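PDB 2QJC: diadenosine tetraphosphatase, putative from Trypanosoma brucei, which probably hydrolyses phosphoric esters or anhydrides, such as diadenosine tetraphosphate, as a two-manganese member of the calcineurin-like phosphoesterase family. Local coordinates for residues D36-V41 / I241-P245; T160-I165 / L177-T183; V17-I22 / S47-V51. One frame throughout, in Å; residues are numbered along the deposited sequence.

Contact 1. Residues D36-V41 / I241-P245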
# COMPACT_ATOMS: atom_id res chain seq x y z
N ASP A 36 -12.64 -6.74 -10.21
CA ASP A 36 -13.42 -5.70 -10.87
C ASP A 36 -12.52 -4.52 -11.23
O ASP A 36 -12.66 -3.93 -12.30
CB ASP A 36 -14.55 -5.20 -9.96
CG ASP A 36 -15.34 -6.34 -9.35
OD1 ASP A 36 -15.62 -7.33 -10.05
OD2 ASP A 36 -15.69 -6.22 -8.15
N LEU A 37 -11.59 -4.19 -10.34
CA LEU A 37 -10.68 -3.08 -10.59
C LEU A 37 -9.77 -3.38 -11.78
O LEU A 37 -9.50 -2.51 -12.60
CB LEU A 37 -9.84 -2.77 -9.35
CG LEU A 37 -8.86 -1.60 -9.50
CD1 LEU A 37 -9.61 -0.35 -9.92
CD2 LEU A 37 -8.13 -1.36 -8.19
N LEU A 38 -9.30 -4.62 -11.88
CA LEU A 38 -8.42 -5.01 -12.97
C LEU A 38 -9.15 -4.88 -14.31
O LEU A 38 -8.57 -4.44 -15.31
CB LEU A 38 -7.90 -6.43 -12.76
CG LEU A 38 -6.95 -6.56 -11.56
CD1 LEU A 38 -6.51 -8.00 -11.41
CD2 LEU A 38 -5.74 -5.65 -11.74
N ARG A 39 -10.43 -5.27 -14.33
CA ARG A 39 -11.23 -5.14 -15.54
C ARG A 39 -11.47 -3.65 -15.78
O ARG A 39 -11.52 -3.20 -16.93
CB ARG A 39 -12.59 -5.84 -15.40
CG ARG A 39 -12.54 -7.36 -15.53
CD ARG A 39 -13.94 -7.95 -15.63
NE ARG A 39 -14.68 -7.85 -14.37
CZ ARG A 39 -14.50 -8.66 -13.33
NH1 ARG A 39 -13.61 -9.64 -13.40
NH2 ARG A 39 -15.21 -8.48 -12.24
N ALA A 40 -11.61 -2.90 -14.69
CA ALA A 40 -11.86 -1.47 -14.77
C ALA A 40 -10.69 -0.65 -15.34
O ALA A 40 -10.87 0.50 -15.74
CB ALA A 40 -12.24 -0.93 -13.39
N VAL A 41 -9.49 -1.23 -15.38
CA VAL A 41 -8.34 -0.52 -15.93
C VAL A 41 -7.84 -1.21 -17.19
O VAL A 41 -6.87 -0.76 -17.81
CB VAL A 41 -7.16 -0.43 -14.92
CG1 VAL A 41 -7.65 0.14 -13.59
CG2 VAL A 41 -6.52 -1.79 -14.73
N ILE A 241 -6.71 8.48 -11.30
CA ILE A 241 -7.33 7.57 -10.35
C ILE A 241 -8.57 6.87 -10.93
O ILE A 241 -9.52 7.52 -11.36
CB ILE A 241 -7.75 8.32 -9.06
CG1 ILE A 241 -6.57 9.15 -8.53
CG2 ILE A 241 -8.20 7.33 -8.00
CD1 ILE A 241 -5.35 8.33 -8.17
N ILE A 242 -8.54 5.54 -10.94
CA ILE A 242 -9.66 4.73 -11.41
C ILE A 242 -10.10 3.86 -10.23
O ILE A 242 -9.28 3.20 -9.60
CB ILE A 242 -9.25 3.80 -12.57
CG1 ILE A 242 -8.95 4.63 -13.82
CG2 ILE A 242 -10.36 2.80 -12.84
CD1 ILE A 242 -8.49 3.79 -15.00
N SER A 243 -11.40 3.86 -9.95
CA SER A 243 -11.92 3.08 -8.84
C SER A 243 -13.21 2.35 -9.18
O SER A 243 -13.86 2.63 -10.18
CB SER A 243 -12.17 3.98 -7.63
OG SER A 243 -13.22 4.90 -7.89
N VAL A 244 -13.56 1.40 -8.32
CA VAL A 244 -14.77 0.60 -8.46
C VAL A 244 -15.40 0.51 -7.08
O VAL A 244 -14.75 0.80 -6.07
CB VAL A 244 -14.47 -0.83 -8.96
CG1 VAL A 244 -13.87 -0.79 -10.35
CG2 VAL A 244 -13.54 -1.53 -7.99
N PRO A 245 -16.68 0.10 -7.01
CA PRO A 245 -17.39 -0.03 -5.74
C PRO A 245 -16.69 -0.99 -4.77
O PRO A 245 -16.17 -2.02 -5.19
CB PRO A 245 -18.76 -0.56 -6.17
CG PRO A 245 -18.96 0.12 -7.50
CD PRO A 245 -17.60 -0.07 -8.15

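Contact 2. Residues T160-I165 / L177-T183. With PO4 (phosphate ion), chain D.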
# COMPACT_ATOMS: atom_id res chain seq x y z
N THR A 160 2.86 2.68 9.48
CA THR A 160 1.78 3.13 10.36
C THR A 160 1.51 4.64 10.49
O THR A 160 0.51 5.03 11.09
CB THR A 160 1.99 2.63 11.82
OG1 THR A 160 3.06 3.36 12.42
CG2 THR A 160 2.32 1.15 11.86
N MSE A 161 2.38 5.48 9.94
CA MSE A 161 2.20 6.93 10.12
C MSE A 161 0.96 7.58 9.50
O MSE A 161 0.58 7.28 8.36
CB MSE A 161 3.46 7.68 9.65
CG MSE A 161 3.54 7.92 8.14
SE MSE A 161 5.22 8.76 7.59
CE MSE A 161 5.01 10.50 8.38
N ARG A 162 0.35 8.48 10.26
CA ARG A 162 -0.82 9.23 9.81
C ARG A 162 -0.53 10.73 9.96
O ARG A 162 -0.92 11.55 9.11
CB ARG A 162 -2.06 8.88 10.65
CG ARG A 162 -2.59 7.48 10.46
CD ARG A 162 -3.65 7.16 11.52
NE ARG A 162 -3.82 5.71 11.72
CZ ARG A 162 -4.57 4.94 10.94
NH1 ARG A 162 -5.22 5.46 9.91
NH2 ARG A 162 -4.67 3.65 11.20
N ASN A 163 0.18 11.07 11.03
CA ASN A 163 0.51 12.44 11.35
C ASN A 163 2.00 12.73 11.60
O ASN A 163 2.79 11.82 11.87
CB ASN A 163 -0.29 12.88 12.59
CG ASN A 163 -1.73 13.27 12.27
OD1 ASN A 163 -2.30 12.83 11.28
ND2 ASN A 163 -2.31 14.11 13.13
N LEU A 164 2.34 14.01 11.53
CA LEU A 164 3.70 14.49 11.79
C LEU A 164 3.54 15.70 12.72
O LEU A 164 2.80 16.65 12.42
CB LEU A 164 4.39 14.91 10.48
CG LEU A 164 5.00 13.79 9.63
CD1 LEU A 164 5.35 14.33 8.24
CD2 LEU A 164 6.23 13.22 10.32
N ILE A 165 4.23 15.65 13.86
CA ILE A 165 4.17 16.70 14.86
C ILE A 165 5.51 17.40 15.03
O ILE A 165 6.55 16.75 15.20
CB ILE A 165 3.78 16.13 16.24
CG1 ILE A 165 2.59 15.18 16.10
CG2 ILE A 165 3.46 17.28 17.19
CD1 ILE A 165 2.26 14.43 17.37
N LEU A 177 10.69 16.54 13.22
CA LEU A 177 9.29 16.12 13.17
C LEU A 177 9.15 14.69 13.66
O LEU A 177 9.98 13.84 13.36
CB LEU A 177 8.75 16.23 11.75
CG LEU A 177 8.71 17.61 11.07
CD1 LEU A 177 8.43 17.43 9.58
CD2 LEU A 177 7.65 18.48 11.72
N THR A 178 8.09 14.43 14.42
CA THR A 178 7.83 13.09 14.93
C THR A 178 6.66 12.44 14.19
O THR A 178 5.56 12.98 14.15
CB THR A 178 7.51 13.10 16.45
OG1 THR A 178 8.65 13.55 17.18
CG2 THR A 178 7.13 11.70 16.93
N ALA A 179 6.92 11.28 13.60
CA ALA A 179 5.90 10.54 12.88
C ALA A 179 5.05 9.75 13.86
O ALA A 179 5.57 9.07 14.74
CB ALA A 179 6.55 9.58 11.89
N THR A 180 3.73 9.85 13.73
CA THR A 180 2.87 9.10 14.64
C THR A 180 1.65 8.47 13.97
O THR A 180 1.07 9.03 13.04
CB THR A 180 2.39 9.99 15.81
OG1 THR A 180 1.59 9.20 16.70
CG2 THR A 180 1.57 11.17 15.29
N GLU A 181 1.28 7.29 14.45
CA GLU A 181 0.13 6.56 13.94
C GLU A 181 -1.15 7.13 14.56
O GLU A 181 -2.23 7.04 13.98
CB GLU A 181 0.26 5.09 14.30
CG GLU A 181 -1.01 4.29 14.15
CD GLU A 181 -0.81 2.83 14.52
OE1 GLU A 181 -0.02 2.58 15.46
OE2 GLU A 181 -1.43 1.95 13.88
N GLU A 182 -1.00 7.73 15.74
CA GLU A 182 -2.14 8.32 16.43
C GLU A 182 -2.46 9.70 15.86
O GLU A 182 -1.61 10.34 15.23
CB GLU A 182 -1.86 8.39 17.93
CG GLU A 182 -1.84 7.00 18.60
CD GLU A 182 -1.48 7.04 20.08
OE1 GLU A 182 -2.19 7.71 20.86
OE2 GLU A 182 -0.47 6.41 20.46
N THR A 183 -3.69 10.14 16.06
CA THR A 183 -4.11 11.44 15.55
C THR A 183 -4.54 12.37 16.69
O THR A 183 -4.87 13.53 16.46
CB THR A 183 -5.27 11.25 14.52
OG1 THR A 183 -5.73 12.53 14.06
CG2 THR A 183 -6.42 10.48 15.13
P PO4 D . -5.95 0.29 8.87
O1 PO4 D . -7.41 0.47 8.18
O2 PO4 D . -5.42 1.73 9.26
O3 PO4 D . -6.12 -0.59 10.14
O4 PO4 D . -4.99 -0.37 7.84

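Contact 3. Residues V17-I22 / S47-V51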
# COMPACT_ATOMS: atom_id res chain seq x y z
N VAL A 17 11.16 -0.83 -15.37
CA VAL A 17 9.71 -0.74 -15.55
C VAL A 17 9.36 0.62 -16.14
O VAL A 17 9.19 1.61 -15.42
CB VAL A 17 8.97 -0.96 -14.22
CG1 VAL A 17 7.46 -0.76 -14.40
CG2 VAL A 17 9.24 -2.38 -13.70
N THR A 18 9.25 0.66 -17.47
CA THR A 18 8.93 1.89 -18.20
C THR A 18 7.55 1.82 -18.85
O THR A 18 7.08 2.81 -19.42
CB THR A 18 9.98 2.16 -19.31
OG1 THR A 18 9.92 1.13 -20.30
CG2 THR A 18 11.38 2.19 -18.71
N GLY A 19 6.91 0.66 -18.78
CA GLY A 19 5.59 0.52 -19.35
C GLY A 19 4.56 1.10 -18.40
O GLY A 19 4.89 1.82 -17.46
N ARG A 20 3.29 0.78 -18.65
CA ARG A 20 2.18 1.25 -17.84
C ARG A 20 2.21 0.60 -16.45
O ARG A 20 2.41 -0.62 -16.33
CB ARG A 20 0.89 0.90 -18.56
CG ARG A 20 -0.38 1.50 -18.04
CD ARG A 20 -1.52 0.69 -18.65
NE ARG A 20 -2.83 1.24 -18.38
CZ ARG A 20 -3.95 0.53 -18.40
NH1 ARG A 20 -3.91 -0.77 -18.68
NH2 ARG A 20 -5.11 1.12 -18.15
N VAL A 21 2.02 1.40 -15.40
CA VAL A 21 2.04 0.88 -14.03
C VAL A 21 0.75 1.18 -13.27
O VAL A 21 0.26 2.30 -13.27
CB VAL A 21 3.24 1.48 -13.25
CG1 VAL A 21 3.20 0.99 -11.78
CG2 VAL A 21 4.54 1.06 -13.91
N ILE A 22 0.21 0.15 -12.63
CA ILE A 22 -1.03 0.26 -11.88
C ILE A 22 -0.77 0.00 -10.39
O ILE A 22 -0.30 -1.06 -10.00
CB ILE A 22 -2.07 -0.74 -12.44
CG1 ILE A 22 -2.38 -0.38 -13.89
CG2 ILE A 22 -3.34 -0.71 -11.61
CD1 ILE A 22 -3.21 -1.39 -14.61
N SER A 47 2.09 -7.09 -20.03
CA SER A 47 2.32 -5.72 -20.47
C SER A 47 2.39 -4.78 -19.28
O SER A 47 3.43 -4.17 -19.02
CB SER A 47 1.21 -5.27 -21.41
OG SER A 47 1.24 -5.98 -22.63
N ASP A 48 1.28 -4.64 -18.58
CA ASP A 48 1.23 -3.76 -17.42
C ASP A 48 1.91 -4.40 -16.21
O ASP A 48 2.12 -5.61 -16.17
CB ASP A 48 -0.22 -3.43 -17.03
CG ASP A 48 -1.01 -2.87 -18.19
OD1 ASP A 48 -0.47 -2.01 -18.91
OD2 ASP A 48 -2.18 -3.27 -18.36
N THR A 49 2.26 -3.56 -15.25
CA THR A 49 2.88 -4.01 -14.02
C THR A 49 1.93 -3.59 -12.91
O THR A 49 1.41 -2.47 -12.92
CB THR A 49 4.24 -3.34 -13.80
OG1 THR A 49 5.06 -3.56 -14.95
CG2 THR A 49 4.94 -3.92 -12.58
N LEU A 50 1.68 -4.49 -11.97
CA LEU A 50 0.77 -4.19 -10.88
C LEU A 50 1.54 -4.06 -9.57
O LEU A 50 2.44 -4.86 -9.29
CB LEU A 50 -0.28 -5.31 -10.77
CG LEU A 50 -1.36 -5.17 -9.69
CD1 LEU A 50 -2.13 -3.85 -9.86
CD2 LEU A 50 -2.32 -6.36 -9.81
N VAL A 51 1.22 -3.04 -8.78
CA VAL A 51 1.88 -2.82 -7.50
C VAL A 51 0.86 -2.48 -6.41
O VAL A 51 0.10 -1.52 -6.56
CB VAL A 51 2.91 -1.66 -7.57
CG1 VAL A 51 3.67 -1.56 -6.27
CG2 VAL A 51 3.87 -1.87 -8.73
O HOH W 1 4.68 -2.43 -17.26

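Contact 1. Residues D36-V41 / I241-P245
Val244 lays its two methyl groups against the flank of the helix, where CG1 lies 3.5 Å from Ala40 CB and 3.9 Å from Leu37 CA, while CG2 comes within 4.1 Å of Leu37 CB. Two residues back along the strand, Ile242 makes the second patch: its CG2 is 3.9 Å from Val41 CG1 and 4.2 Å from Ala40 CB. Ala40 thus touches both strand residues; the nearest CA atoms are those of Leu37 and Val244, 5.9 Å apart. Leu37 starts sideways but reaches over the strand backbone, bringing CD1 to 3.6 Å from Ile242 O.

No hydrogen bond crosses the interface; this is a worked case of alpha/beta packing by van der Waals contact, mostly between aliphatic groups. The axes of the two short segments approach to 7.9 Å, with 138° between their N-to-C directions. Arg39 NH2 forms a salt bridge with Asp36 OD1 at 2.5 Å within the helix, and Ser243 OG, on a side chain pointing away, is hydrogen-bonded to Arg230.

Helix 31-41 follows strand 21-24 in the chain and packs across the mixed sheet, so that Leu37 also meets Leu231, Ala233 and Val24, and Val41 meets Ile22, while strand 240-245 forms the sheet's edge beside strand 230-236.

Contact 2. Residues T160-I165 / L177-T183
Two consecutive residues, at the entry to strand 163-166, share a single partner here: Arg162 N and Asn163 N both donate to Thr180 O, at 2.9 and 3.0 Å, which makes a classic beta bulge. Asn163 O takes Thr180 N back at 2.9 Å. Regular antiparallel pairing then resumes, Ile165 N donating to Thr178 O at 3.0 Å and Thr178 N to Ile165 O at 2.9 Å. Leu164 and Ala179 form the non-hydrogen-bonded pair between, and Leu164 CD2 packs 4.0 Å from Ala179 CB; Ala179 CB also meets the selenomethionine methyl, Met161 CE, at 3.9 Å.

The segments are the arms of a beta hairpin, strands 163-166 and 177-180, extended by strand 188-189 into a small antiparallel sheet near the metal centre of the phosphoesterase. From the bulge, the Arg162 side chain extends to a phosphate, NH2 donating a 2.8 Å hydrogen bond to its O2, while NH1 is in a salt bridge with Asp205. That phosphate, probably from the crystallisation liquor, also bonds to His82 and Tyr227. The Arg162 side chain is about 6 Å from a manganese ion, and Thr160 O bonds to His204, a manganese ligand. On the other arm, Thr180 OG1 accepts Glu182 N at 3.1 Å in an ST turn.

Contact 3. Residues V17-I22 / S47-V51
Backbone hydrogen bonds set the parallel register. Thr49 N donates to Arg20 O at 3.1 Å, Ile22 N to Thr49 O at 2.9 Å, and Val51 N to Ile22 O at 2.8 Å, so the bonds step from one chain segment to the other as parallel strands require, pairing Val21 with Thr49 and Ile22 with Leu50. The two strands are joined through helix 31-41, making a beta-alpha-beta unit of the phosphoesterase fold.

Apolar contacts line both faces. On one, Val21 CG1 meets Val51 CG2 at 4.2 Å, and Ile132 and Ile130 of strand 129-132 cover these two valines. On the other, Ile22 CG2 lies 3.8 Å from Leu50 CD1, and Val41 and Leu38 of helix 31-41 close over the pair.

Charge enters only where the strands begin. Arg20 NH1 forms a salt bridge of 3.1 Å with Asp48 OD2, its hydrogen bond weak in angle; the stronger partner of the Arg20 guanidinium is Val41 O, bonded through NH2, and Asp48 OD2 accepts from Lys44 N.

A water ties the same end together, donating to Arg20 O at 3.0 Å and to Ser47 O at 2.8 Å while accepting from Thr49 OG1 at 2.6 Å.

The chemistry implies a division of roles: backbone bonds fix the register, polar groups satisfy one another at the more exposed start, and aliphatic side chains are buried on both faces.

Overall arrangement
Contacts 1 and 3 hold one layered unit from two directions: contact 3 pairs neighbouring strands within the mixed sheet, and contact 1 packs the helix that connects them onto that sheet's edge strand. They touch directly, Val41 O lying 2.6 Å from Arg20 NH2, a probable hydrogen bond, with Leu38 against Leu50. Contact 1 is mainly aliphatic packing without a hydrogen bond between its segments, whereas contact 3 combines backbone hydrogen bonds with a salt bridge, a water and apolar pairs. Contact 2 stands across the chain's centre as a separate hairpin, its centre about 30 Å from that of contact 1. All three are partly buried, but contact 2 carries Arg162 to a bound phosphate near the metals.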